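PDB 4B7O: iron-regulated outer membrane protein from Neisseria meningitidis, which acts as a TonB-dependent outer-membrane transporter that takes up iron, probably in the form of iron-loaded siderophores. Local coordinates for residues 135-140 / 273-278; 302-307 / 335-340; 580-585 / 618-623; 531-536 / 562-567. One frame throughout, in Å; residues are numbered along the deposited sequence.

Contact 1: 135-140 / 273-278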
loop_
_atom_site.group_PDB
_atom_site.type_symbol
_atom_site.label_atom_id
_atom_site.label_comp_id
_atom_site.label_asym_id
_atom_site.label_seq_id
_atom_site.Cartn_x
_atom_site.Cartn_y
_atom_site.Cartn_z
ATOM N N GLY A 135 10.760 1.142 -0.564
ATOM C CA GLY A 135 9.389 0.661 -0.719
ATOM C C GLY A 135 8.610 1.677 -1.549
ATOM O O GLY A 135 9.021 2.829 -1.680
ATOM N N ARG A 136 7.476 1.264 -2.093
ATOM C CA ARG A 136 6.655 2.199 -2.812
ATOM C C ARG A 136 5.996 3.198 -1.813
ATOM O O ARG A 136 5.774 2.877 -0.649
ATOM C CB ARG A 136 5.642 1.426 -3.632
ATOM C CG ARG A 136 6.326 0.636 -4.766
ATOM C CD ARG A 136 5.281 -0.241 -5.457
ATOM N NE ARG A 136 5.613 -0.663 -6.818
ATOM C CZ ARG A 136 6.474 -1.628 -7.131
ATOM N NH1 ARG A 136 7.145 -2.315 -6.196
ATOM N NH2 ARG A 136 6.653 -1.921 -8.414
ATOM N N PHE A 137 5.724 4.405 -2.266
ATOM C CA PHE A 137 5.234 5.494 -1.390
ATOM C C PHE A 137 3.957 5.085 -0.634
ATOM O O PHE A 137 2.970 4.653 -1.268
ATOM C CB PHE A 137 4.941 6.757 -2.232
ATOM C CG PHE A 137 4.839 8.016 -1.413
ATOM C CD1 PHE A 137 3.629 8.374 -0.752
ATOM C CD2 PHE A 137 5.951 8.860 -1.273
ATOM C CE1 PHE A 137 3.557 9.530 0.041
ATOM C CE2 PHE A 137 5.874 10.009 -0.488
ATOM C CZ PHE A 137 4.681 10.352 0.165
ATOM N N ILE A 138 3.960 5.242 0.695
ATOM C CA ILE A 138 2.783 4.957 1.475
ATOM C C ILE A 138 2.136 6.219 2.010
ATOM O O ILE A 138 2.778 6.994 2.697
ATOM C CB ILE A 138 3.088 4.063 2.683
ATOM C CG1 ILE A 138 3.677 2.731 2.222
ATOM C CG2 ILE A 138 1.779 3.822 3.401
ATOM C CD1 ILE A 138 4.281 1.848 3.312
ATOM N N VAL A 139 0.845 6.397 1.755
ATOM C CA VAL A 139 0.135 7.673 2.052
ATOM C C VAL A 139 0.073 8.037 3.548
ATOM O O VAL A 139 0.182 7.186 4.422
ATOM C CB VAL A 139 -1.308 7.635 1.509
ATOM C CG1 VAL A 139 -2.152 6.715 2.385
ATOM C CG2 VAL A 139 -1.906 9.030 1.456
ATOM N N ASP A 140 -0.109 9.310 3.834
ATOM C CA ASP A 140 -0.003 9.768 5.188
ATOM C C ASP A 140 -1.431 9.806 5.750
ATOM O O ASP A 140 -2.303 10.455 5.205
ATOM C CB ASP A 140 0.677 11.135 5.158
ATOM C CG ASP A 140 0.485 11.915 6.439
ATOM O OD1 ASP A 140 0.389 11.284 7.511
ATOM O OD2 ASP A 140 0.381 13.173 6.373
ATOM N N ASP A 273 1.755 14.893 -0.875
ATOM C CA ASP A 273 2.338 14.228 0.267
ATOM C C ASP A 273 3.836 14.230 -0.017
ATOM O O ASP A 273 4.274 13.683 -1.022
ATOM C CB ASP A 273 1.817 12.802 0.327
ATOM C CG ASP A 273 2.029 12.144 1.676
ATOM O OD1 ASP A 273 3.009 12.430 2.393
ATOM O OD2 ASP A 273 1.192 11.298 2.032
ATOM N N GLN A 274 4.621 14.841 0.842
ATOM C CA GLN A 274 6.008 15.046 0.518
ATOM C C GLN A 274 6.951 14.712 1.653
ATOM O O GLN A 274 6.698 15.101 2.784
ATOM C CB GLN A 274 6.228 16.472 0.087
ATOM C CG GLN A 274 7.681 16.751 -0.226
ATOM C CD GLN A 274 7.841 18.086 -0.936
ATOM O OE1 GLN A 274 7.918 19.116 -0.307
ATOM N NE2 GLN A 274 7.884 18.056 -2.234
ATOM N N HIS A 275 7.975 13.923 1.375
ATOM C CA HIS A 275 9.011 13.631 2.362
ATOM C C HIS A 275 10.276 14.343 1.975
ATOM O O HIS A 275 10.689 14.261 0.823
ATOM C CB HIS A 275 9.368 12.156 2.362
ATOM C CG HIS A 275 8.233 11.268 2.714
ATOM N ND1 HIS A 275 8.384 9.956 2.856
ATOM C CD2 HIS A 275 6.885 11.542 2.958
ATOM C CE1 HIS A 275 7.222 9.402 3.172
ATOM N NE2 HIS A 275 6.300 10.371 3.230
ATOM N N ARG A 276 10.922 15.006 2.934
ATOM C CA ARG A 276 12.200 15.628 2.650
ATOM C C ARG A 276 13.215 15.396 3.754
ATOM O O ARG A 276 12.894 15.405 4.930
ATOM C CB ARG A 276 12.027 17.103 2.296
ATOM C CG ARG A 276 11.300 17.909 3.327
ATOM C CD ARG A 276 10.153 18.697 2.732
ATOM N NE ARG A 276 10.586 20.064 2.500
ATOM C CZ ARG A 276 9.870 20.979 1.861
ATOM N NH1 ARG A 276 8.648 20.696 1.424
ATOM N NH2 ARG A 276 10.371 22.190 1.685
ATOM N N GLY A 277 14.448 15.142 3.371
ATOM C CA GLY A 277 15.520 15.006 4.333
ATOM C C GLY A 277 16.792 14.470 3.723
ATOM O O GLY A 277 16.891 14.337 2.509
ATOM N N ILE A 278 17.783 14.198 4.575
ATOM C CA ILE A 278 19.048 13.639 4.154
ATOM C C ILE A 278 18.879 12.121 4.210
ATOM O O ILE A 278 18.789 11.552 5.270
ATOM C CB ILE A 278 20.210 14.098 5.105
ATOM C CG1 ILE A 278 20.248 15.630 5.259
ATOM C CG2 ILE A 278 21.569 13.568 4.662
ATOM C CD1 ILE A 278 19.745 16.335 4.033
HETATM O O HOH W 1 3.220 9.641 3.493
#
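Phe137 lays the outer rim of its ring over His275, with CE2 above the centre of one imidazole face, 3.7 Å from its plane. The two rings are inclined at 40°, neither stacked nor edge-to-face, and CZ of Phe137 lies 3.5 Å from NE2 of His275. The same rim takes the Asp273 carboxylate at its edge: CE1 of Phe137 is 3.4 Å from CG of Asp273, and the carboxylate stands almost upright to the ring, their planes 80° apart. With CG of Phe137 anti to its own N (chi1 -163°), the ring is directed into the angle between these two side chains. This is the plug-barrel interface of a TonB-dependent receptor: 135-140 is an irregular loop of the plug, while 273-276 belongs to barrel strand 264-276. Gln308 of the next barrel strand also touches Phe137, and Met85 of the plug packs on Ile138 and Val139. Polar links run beside the rings. The Asp140 N-H reaches Asp273 OD2 at 3.0 Å, a weak, strongly bent bond, and a water bonds to Ile138 O at 2.8 Å and weakly to OD2 of Asp273. That water lies in the plane of the His275 ring at its edge, 3.2 Å from NE2 of His275. Asp140 OD2 is hydrogen-bonded to Ser250 and stands 4.8 Å from OD2 of Asp273, a closeness that could raise the proton affinity of either acid.

Contact 2: 302-307 / 335-340. Unlike the reference sequence in segment 302-307: Pro302 (reference Ser).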
loop_
_atom_site.group_PDB
_atom_site.type_symbol
_atom_site.label_atom_id
_atom_site.label_comp_id
_atom_site.label_asym_id
_atom_site.label_seq_id
_atom_site.Cartn_x
_atom_site.Cartn_y
_atom_site.Cartn_z
ATOM N N PRO A 302 23.064 13.443 0.792
ATOM C CA PRO A 302 22.402 14.452 -0.084
ATOM C C PRO A 302 20.967 14.664 0.340
ATOM O O PRO A 302 20.348 13.758 0.903
ATOM C CB PRO A 302 22.445 13.810 -1.489
ATOM C CG PRO A 302 22.428 12.347 -1.194
ATOM C CD PRO A 302 23.333 12.205 0.041
ATOM N N TYR A 303 20.442 15.849 0.074
ATOM C CA TYR A 303 19.099 16.191 0.460
ATOM C C TYR A 303 18.146 15.644 -0.625
ATOM O O TYR A 303 18.419 15.800 -1.804
ATOM C CB TYR A 303 18.999 17.711 0.542
ATOM C CG TYR A 303 17.594 18.228 0.709
ATOM C CD1 TYR A 303 16.930 18.144 1.953
ATOM C CD2 TYR A 303 16.927 18.785 -0.357
ATOM C CE1 TYR A 303 15.625 18.633 2.110
ATOM C CE2 TYR A 303 15.627 19.268 -0.215
ATOM C CZ TYR A 303 14.988 19.185 1.011
ATOM O OH TYR A 303 13.690 19.659 1.109
ATOM N N ARG A 304 17.053 15.007 -0.215
ATOM C CA ARG A 304 16.135 14.409 -1.160
ATOM C C ARG A 304 14.720 14.888 -0.920
ATOM O O ARG A 304 14.367 15.163 0.208
ATOM C CB ARG A 304 16.185 12.892 -1.027
ATOM C CG ARG A 304 15.269 12.165 -2.028
ATOM C CD ARG A 304 15.536 10.682 -2.007
ATOM N NE ARG A 304 16.958 10.429 -2.194
ATOM C CZ ARG A 304 17.617 9.381 -1.704
ATOM N NH1 ARG A 304 16.980 8.449 -1.014
ATOM N NH2 ARG A 304 18.925 9.287 -1.881
ATOM N N GLU A 305 13.900 14.987 -1.961
ATOM C CA GLU A 305 12.474 15.190 -1.757
ATOM C C GLU A 305 11.680 14.225 -2.597
ATOM O O GLU A 305 11.796 14.225 -3.823
ATOM C CB GLU A 305 12.041 16.599 -2.105
ATOM C CG GLU A 305 12.544 17.690 -1.167
ATOM C CD GLU A 305 12.153 19.087 -1.648
ATOM O OE1 GLU A 305 11.646 19.178 -2.775
ATOM O OE2 GLU A 305 12.338 20.086 -0.902
ATOM N N THR A 306 10.864 13.420 -1.919
ATOM C CA THR A 306 9.979 12.467 -2.555
ATOM C C THR A 306 8.506 12.872 -2.360
ATOM O O THR A 306 8.025 13.086 -1.237
ATOM C CB THR A 306 10.248 11.047 -2.046
ATOM O OG1 THR A 306 11.656 10.823 -2.087
ATOM C CG2 THR A 306 9.576 10.009 -2.977
ATOM N N THR A 307 7.796 12.970 -3.467
ATOM C CA THR A 307 6.471 13.553 -3.470
ATOM C C THR A 307 5.484 12.672 -4.227
ATOM O O THR A 307 5.805 12.143 -5.276
ATOM C CB THR A 307 6.510 14.920 -4.153
ATOM O OG1 THR A 307 7.573 15.685 -3.569
ATOM C CG2 THR A 307 5.180 15.644 -3.983
ATOM N N LYS A 335 4.361 11.002 -9.088
ATOM C CA LYS A 335 5.351 10.580 -8.147
ATOM C C LYS A 335 6.620 11.326 -8.657
ATOM O O LYS A 335 6.926 11.215 -9.848
ATOM C CB LYS A 335 5.495 9.040 -8.230
ATOM C CG LYS A 335 6.250 8.324 -7.102
ATOM C CD LYS A 335 5.313 7.643 -6.042
ATOM C CE LYS A 335 5.414 6.080 -5.897
ATOM N NZ LYS A 335 6.668 5.360 -5.403
ATOM N N LYS A 336 7.318 12.077 -7.775
ATOM C CA LYS A 336 8.560 12.852 -8.070
ATOM C C LYS A 336 9.652 12.550 -7.078
ATOM O O LYS A 336 9.407 12.498 -5.871
ATOM C CB LYS A 336 8.356 14.364 -8.007
ATOM C CG LYS A 336 7.223 14.892 -8.887
ATOM C CD LYS A 336 7.026 16.412 -8.740
ATOM C CE LYS A 336 5.586 16.855 -9.042
ATOM N NZ LYS A 336 5.490 18.346 -8.944
ATOM N N ARG A 337 10.859 12.337 -7.580
ATOM C CA ARG A 337 12.018 12.250 -6.722
ATOM C C ARG A 337 12.944 13.348 -7.144
ATOM O O ARG A 337 13.298 13.480 -8.327
ATOM C CB ARG A 337 12.774 10.924 -6.880
ATOM C CG ARG A 337 14.077 10.864 -6.094
ATOM C CD ARG A 337 14.762 9.587 -6.457
ATOM N NE ARG A 337 16.092 9.364 -5.870
ATOM C CZ ARG A 337 17.223 9.971 -6.257
ATOM N NH1 ARG A 337 17.245 10.902 -7.241
ATOM N NH2 ARG A 337 18.343 9.653 -5.620
ATOM N N TYR A 338 13.389 14.100 -6.161
ATOM C CA TYR A 338 14.315 15.172 -6.417
ATOM C C TYR A 338 15.496 14.938 -5.519
ATOM O O TYR A 338 15.362 14.917 -4.275
ATOM C CB TYR A 338 13.674 16.533 -6.108
ATOM C CG TYR A 338 14.712 17.621 -5.946
ATOM C CD1 TYR A 338 15.383 18.140 -7.059
ATOM C CD2 TYR A 338 15.046 18.117 -4.677
ATOM C CE1 TYR A 338 16.355 19.120 -6.915
ATOM C CE2 TYR A 338 16.009 19.100 -4.521
ATOM C CZ TYR A 338 16.654 19.608 -5.642
ATOM O OH TYR A 338 17.601 20.591 -5.507
ATOM N N SER A 339 16.657 14.746 -6.139
ATOM C CA SER A 339 17.905 14.804 -5.388
ATOM C C SER A 339 18.594 16.149 -5.605
ATOM O O SER A 339 18.586 16.689 -6.729
ATOM C CB SER A 339 18.828 13.724 -5.840
ATOM O OG SER A 339 19.832 13.592 -4.900
ATOM N N ALA A 340 19.159 16.694 -4.521
ATOM C CA ALA A 340 20.015 17.884 -4.579
ATOM C C ALA A 340 21.307 17.558 -5.339
ATOM O O ALA A 340 21.745 18.356 -6.161
ATOM C CB ALA A 340 20.319 18.397 -3.171
#
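Glu305 and Tyr338 exchange a reciprocal pair of backbone hydrogen bonds, as do Thr307 and Lys336, Glu305 N to Tyr338 O being 2.7 Å. A fifth bond, from Ala340 N to Tyr303 O at 3.0 Å, extends the ladder just beyond the second strand. Between these rungs the non-hydrogen-bonded pairs Arg304-Ser339 and Thr306-Arg337 bring CA-H groups against carbonyls, as where Arg304 CA lies 3.2 Å from Tyr338 O. Strands 303-307 and 335-339 run antiparallel, axes at 172°, within the barrel hairpin 303-320/323-339, joined here at the end away from its tight turn. Apolar contacts gather at the Tyr303 end: its CB meets CB of Ala340 at 4.0 Å, and the Tyr303 and Tyr338 rings approach edge to edge, CD2 of Tyr303 to CE2 of Tyr338 at 4.3 Å. Charged groups occupy the face shared by Arg304, Thr306, Arg337 and Ser339. There the Arg304 chain bends at chi3 (-53°) while Arg337 stays extended from CG to NE, and the two cross obliquely, guanidinium planes 25° apart and NE of Arg304 3.8 Å from NH2 of Arg337. Salt bridges to Glu283 and Asp342, respectively, probably offset the like charges, although the buried NE of Arg304 has no modelled partner.

Contact 3: 580-585 / 618-623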
loop_
_atom_site.group_PDB
_atom_site.type_symbol
_atom_site.label_atom_id
_atom_site.label_comp_id
_atom_site.label_asym_id
_atom_site.label_seq_id
_atom_site.Cartn_x
_atom_site.Cartn_y
_atom_site.Cartn_z
ATOM N N GLU A 580 15.841 -8.225 -20.967
ATOM C CA GLU A 580 14.409 -8.038 -21.233
ATOM C C GLU A 580 13.463 -8.674 -20.202
ATOM O O GLU A 580 13.792 -9.695 -19.591
ATOM C CB GLU A 580 14.055 -8.419 -22.676
ATOM C CG GLU A 580 15.000 -9.453 -23.280
ATOM C CD GLU A 580 14.373 -10.200 -24.434
ATOM O OE1 GLU A 580 13.523 -9.623 -25.147
ATOM O OE2 GLU A 580 14.716 -11.376 -24.625
ATOM N N ALA A 581 12.317 -8.038 -19.968
ATOM C CA ALA A 581 11.308 -8.584 -19.049
ATOM C C ALA A 581 10.808 -9.906 -19.628
ATOM O O ALA A 581 10.563 -9.999 -20.814
ATOM C CB ALA A 581 10.155 -7.609 -18.860
ATOM N N VAL A 582 10.712 -10.925 -18.789
ATOM C CA VAL A 582 10.203 -12.239 -19.170
ATOM C C VAL A 582 9.350 -12.802 -18.070
ATOM O O VAL A 582 9.549 -12.472 -16.900
ATOM C CB VAL A 582 11.324 -13.291 -19.333
ATOM C CG1 VAL A 582 11.862 -13.242 -20.737
ATOM C CG2 VAL A 582 12.422 -13.160 -18.278
ATOM N N ASN A 583 8.407 -13.657 -18.443
ATOM C CA ASN A 583 7.725 -14.497 -17.463
ATOM C C ASN A 583 8.695 -15.581 -17.019
ATOM O O ASN A 583 9.206 -16.290 -17.833
ATOM C CB ASN A 583 6.473 -15.061 -18.106
ATOM C CG ASN A 583 5.626 -13.977 -18.734
ATOM O OD1 ASN A 583 5.622 -13.811 -19.955
ATOM N ND2 ASN A 583 4.968 -13.177 -17.908
ATOM N N ALA A 584 8.993 -15.702 -15.743
ATOM C CA ALA A 584 10.097 -16.575 -15.349
ATOM C C ALA A 584 9.776 -17.653 -14.303
ATOM O O ALA A 584 10.699 -18.352 -13.801
ATOM C CB ALA A 584 11.289 -15.727 -14.885
ATOM N N GLY A 585 8.488 -17.791 -13.992
ATOM C CA GLY A 585 8.022 -18.894 -13.103
ATOM C C GLY A 585 6.625 -18.702 -12.555
ATOM O O GLY A 585 5.780 -18.005 -13.131
ATOM N N ASP A 618 10.924 -21.138 -9.705
ATOM C CA ASP A 618 11.695 -20.658 -10.863
ATOM C C ASP A 618 11.480 -21.625 -11.992
ATOM O O ASP A 618 11.817 -22.802 -11.864
ATOM C CB ASP A 618 13.198 -20.676 -10.519
ATOM C CG ASP A 618 13.644 -19.493 -9.646
ATOM O OD1 ASP A 618 13.754 -18.347 -10.157
ATOM O OD2 ASP A 618 13.920 -19.719 -8.450
ATOM N N THR A 619 10.940 -21.186 -13.111
ATOM C CA THR A 619 10.920 -22.134 -14.241
ATOM C C THR A 619 11.821 -21.731 -15.386
ATOM O O THR A 619 11.584 -22.140 -16.524
ATOM C CB THR A 619 9.524 -22.290 -14.846
ATOM O OG1 THR A 619 9.060 -21.004 -15.307
ATOM C CG2 THR A 619 8.555 -22.923 -13.833
ATOM N N HIS A 620 12.834 -20.912 -15.104
ATOM C CA HIS A 620 13.688 -20.350 -16.159
ATOM C C HIS A 620 15.123 -20.664 -15.864
ATOM O O HIS A 620 15.609 -20.432 -14.743
ATOM C CB HIS A 620 13.426 -18.855 -16.304
ATOM C CG HIS A 620 14.213 -18.163 -17.412
ATOM N ND1 HIS A 620 15.582 -18.110 -17.429
ATOM C CD2 HIS A 620 13.771 -17.399 -18.521
ATOM C CE1 HIS A 620 15.986 -17.391 -18.515
ATOM N NE2 HIS A 620 14.877 -16.946 -19.170
ATOM N N PRO A 621 15.828 -21.215 -16.872
ATOM C CA PRO A 621 17.200 -21.691 -16.717
ATOM C C PRO A 621 18.091 -20.798 -15.847
ATOM O O PRO A 621 18.668 -21.306 -14.880
ATOM C CB PRO A 621 17.743 -21.792 -18.174
ATOM C CG PRO A 621 16.550 -21.726 -19.076
ATOM C CD PRO A 621 15.314 -21.426 -18.243
ATOM N N LYS A 622 18.205 -19.498 -16.163
ATOM C CA LYS A 622 19.049 -18.591 -15.344
ATOM C C LYS A 622 18.104 -17.925 -14.346
ATOM O O LYS A 622 17.574 -16.864 -14.631
ATOM C CB LYS A 622 19.730 -17.521 -16.222
ATOM C CG LYS A 622 20.394 -18.014 -17.510
ATOM C CD LYS A 622 21.595 -18.922 -17.212
ATOM C CE LYS A 622 22.444 -19.166 -18.457
ATOM N NZ LYS A 622 23.439 -20.228 -18.172
ATOM N N LYS A 623 17.884 -18.559 -13.196
ATOM C CA LYS A 623 16.679 -18.344 -12.374
ATOM C C LYS A 623 16.401 -16.884 -12.082
ATOM O O LYS A 623 17.086 -16.274 -11.254
ATOM C CB LYS A 623 16.855 -19.077 -11.051
ATOM C CG LYS A 623 17.058 -20.573 -11.205
ATOM C CD LYS A 623 17.521 -21.161 -9.895
ATOM C CE LYS A 623 19.006 -21.467 -9.933
ATOM N NZ LYS A 623 19.516 -21.685 -8.552
#
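Ala584 and Thr619 join segments 580-585 and 618-623 through one backbone hydrogen bond, from Thr619 N to Ala584 O at 2.9 Å, next to the antiparallel non-hydrogen-bonded pair Gly585-Asp618. Past this point segment 618-623 leaves the strand as loop. Thr619 closes directly on the glycine backbone: its OG1 lies 3.2 Å from CA of Gly585, where no side chain intervenes. The hydroxyl is placed there by a first torsion of 59°, which sets OG1 between the N and the carbonyl carbon of its own residue. His620 approaches with its CB, 4.0 Å from CB of Ala584 and 3.7 Å from O of Ala584. From there CG stands anti to the N of His620 (chi1 -178°), and the ring extends toward Val582, whose CG2 only just reaches CD2 of His620 at 4.5 Å. Both ring nitrogens are engaged. Lys622 N, close to the ring plane, donates to ND1 of His620 at 3.2 Å, and NE2 is hydrogen-bonded to Gln570 OE1, consistent with a proton on NE2. Two bonds thus fix the rotation of the imidazole, and Gln570 in turn holds Glu580 through its amide nitrogen. On the other flank of strand 578-600, Ala584 and Gly585 both face Ala565, forming a classic beta bulge in a barrel strand at the level where its neighbour 603-618 gives way to a long loop, probably extracellular.

Contact 4: 531-536 / 562-567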
loop_
_atom_site.group_PDB
_atom_site.type_symbol
_atom_site.label_atom_id
_atom_site.label_comp_id
_atom_site.label_asym_id
_atom_site.label_seq_id
_atom_site.Cartn_x
_atom_site.Cartn_y
_atom_site.Cartn_z
ATOM N N GLY A 531 6.093 -11.592 -26.898
ATOM C CA GLY A 531 4.931 -12.297 -26.332
ATOM C C GLY A 531 4.900 -12.522 -24.816
ATOM O O GLY A 531 4.151 -13.377 -24.357
ATOM N N THR A 532 5.699 -11.788 -24.029
ATOM C CA THR A 532 5.635 -11.955 -22.582
ATOM C C THR A 532 4.279 -11.461 -22.064
ATOM O O THR A 532 3.832 -10.379 -22.418
ATOM C CB THR A 532 6.796 -11.325 -21.765
ATOM O OG1 THR A 532 6.385 -10.082 -21.182
ATOM C CG2 THR A 532 8.032 -11.153 -22.557
ATOM N N LYS A 533 3.642 -12.283 -21.236
ATOM C CA LYS A 533 2.249 -12.096 -20.810
ATOM C C LYS A 533 2.173 -11.464 -19.409
ATOM O O LYS A 533 3.186 -11.420 -18.669
ATOM C CB LYS A 533 1.535 -13.466 -20.721
ATOM C CG LYS A 533 1.928 -14.539 -21.755
ATOM C CD LYS A 533 0.813 -14.747 -22.773
ATOM C CE LYS A 533 1.363 -14.773 -24.199
ATOM N NZ LYS A 533 2.524 -15.713 -24.389
ATOM N N ALA A 534 0.960 -11.044 -19.059
ATOM C CA ALA A 534 0.558 -10.698 -17.668
ATOM C C ALA A 534 0.591 -11.871 -16.701
ATOM O O ALA A 534 0.302 -12.994 -17.074
ATOM C CB ALA A 534 -0.819 -10.062 -17.629
ATOM N N GLU A 535 0.973 -11.587 -15.459
ATOM C CA GLU A 535 0.923 -12.517 -14.343
ATOM C C GLU A 535 -0.516 -12.846 -14.098
ATOM O O GLU A 535 -1.355 -11.934 -13.987
ATOM C CB GLU A 535 1.446 -11.833 -13.097
ATOM C CG GLU A 535 2.941 -11.923 -12.948
ATOM C CD GLU A 535 3.468 -11.065 -11.799
ATOM O OE1 GLU A 535 2.679 -10.219 -11.273
ATOM O OE2 GLU A 535 4.649 -11.266 -11.401
ATOM N N ARG A 536 -0.808 -14.124 -13.944
ATOM C CA ARG A 536 -2.235 -14.548 -13.805
ATOM C C ARG A 536 -2.506 -15.282 -12.496
ATOM O O ARG A 536 -1.898 -16.312 -12.197
ATOM C CB ARG A 536 -2.715 -15.342 -15.031
ATOM C CG ARG A 536 -4.227 -15.407 -15.120
ATOM C CD ARG A 536 -4.689 -15.477 -16.541
ATOM N NE ARG A 536 -6.147 -15.571 -16.654
ATOM C CZ ARG A 536 -6.804 -16.731 -16.674
ATOM N NH1 ARG A 536 -6.118 -17.885 -16.555
ATOM N NH2 ARG A 536 -8.136 -16.727 -16.807
ATOM N N ILE A 562 -0.084 -18.087 -8.803
ATOM C CA ILE A 562 0.176 -17.057 -9.816
ATOM C C ILE A 562 1.076 -17.652 -10.880
ATOM O O ILE A 562 2.215 -18.103 -10.610
ATOM C CB ILE A 562 0.724 -15.767 -9.218
ATOM C CG1 ILE A 562 -0.270 -15.238 -8.199
ATOM C CG2 ILE A 562 0.763 -14.670 -10.265
ATOM C CD1 ILE A 562 0.302 -14.185 -7.253
ATOM N N LYS A 563 0.533 -17.719 -12.077
ATOM C CA LYS A 563 1.300 -18.193 -13.239
ATOM C C LYS A 563 1.940 -17.017 -13.986
ATOM O O LYS A 563 1.409 -15.884 -14.006
ATOM C CB LYS A 563 0.411 -18.973 -14.217
ATOM C CG LYS A 563 -0.346 -20.121 -13.577
ATOM C CD LYS A 563 -0.135 -21.431 -14.343
ATOM C CE LYS A 563 -1.053 -22.530 -13.816
ATOM N NZ LYS A 563 -2.487 -22.240 -14.184
ATOM N N ASP A 564 3.069 -17.315 -14.611
ATOM C CA ASP A 564 3.815 -16.354 -15.371
ATOM C C ASP A 564 4.328 -15.166 -14.552
ATOM O O ASP A 564 4.240 -14.040 -14.987
ATOM C CB ASP A 564 2.962 -15.874 -16.528
ATOM C CG ASP A 564 2.782 -16.940 -17.612
ATOM O OD1 ASP A 564 3.656 -17.858 -17.732
ATOM O OD2 ASP A 564 1.756 -16.824 -18.343
ATOM N N ALA A 565 4.846 -15.423 -13.363
ATOM C CA ALA A 565 5.402 -14.341 -12.535
ATOM C C ALA A 565 6.572 -13.697 -13.249
ATOM O O ALA A 565 7.353 -14.394 -13.911
ATOM C CB ALA A 565 5.869 -14.909 -11.212
ATOM N N LEU A 566 6.721 -12.387 -13.096
ATOM C CA LEU A 566 7.908 -11.686 -13.624
ATOM C C LEU A 566 8.747 -11.091 -12.526
ATOM O O LEU A 566 8.245 -10.466 -11.570
ATOM C CB LEU A 566 7.547 -10.580 -14.602
ATOM C CG LEU A 566 6.483 -10.847 -15.654
ATOM C CD1 LEU A 566 5.178 -10.336 -15.131
ATOM C CD2 LEU A 566 6.814 -10.068 -16.893
ATOM N N ALA A 567 10.045 -11.248 -12.666
ATOM C CA ALA A 567 10.907 -10.594 -11.726
ATOM C C ALA A 567 12.060 -9.846 -12.446
ATOM O O ALA A 567 11.904 -8.701 -12.836
ATOM C CB ALA A 567 11.414 -11.608 -10.725
#
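The Glu535 carboxylate carries Leu566 on one side of its plane, with CD1 of Leu566 3.8 Å from CD of Glu535. At the rim, the Leu566 N-H meets OE2 of Glu535 from the anti side, 20° out of plane, in a straight bond of 2.9 Å (165° at the hydrogen). The other oxygen, OE1, forms a salt bridge with Arg512. Glu535 gets there by an extended chain beyond CG (chi2 172°), running past the corner at Asp564: its CG is 3.2 Å from O of Asp564 and 3.5 Å from CD1 of Leu566, while CB touches CG2 of Ile562. Arg536 and Lys563, at the open end of the barrel hairpin 535-547/551-567, form an antiparallel hydrogen-bonded pair, Arg536 N to Lys563 O and Lys563 N to Arg536 O both 2.8 Å. Beyond it the chain turns at Asp564, and Asn583 of the adjacent strand bonds both Lys533 O and Asp564 O. Thr532 OG1 is buried near Leu566 with no modelled partner. Gripped by amide and guanidinium, the largely buried Glu535 carboxylate probably stays ionised; past Asp564 it, not a backbone carbonyl, takes the Leu566 N-H across to 531-536, while Ala565 pairs with strand 578-600.

Overall arrangement
From the N terminus the chain builds the plug, and contact 1 closes the longest loop, bringing 135-140 against barrel strand 264-276 across 132 intervening residues. Contact 2 joins the arms of the hairpin 303-320/323-339, contact 4 those of 535-547/551-567, and contact 3 ties strand 578-600 to the residues following strand 603-618. All four are in series; none nests or crosses. They form two groups. Contacts 1 and 2, centres about 9 Å apart, lie on the neighbouring strands 264-276 (contact 1) and 303-320 (contact 2), linked through His275 and Thr306. Contacts 3 and 4, centres about 10 Å apart, meet through Asn583 and Gly585. Between the groups, centres lie about 29 to 33 Å apart.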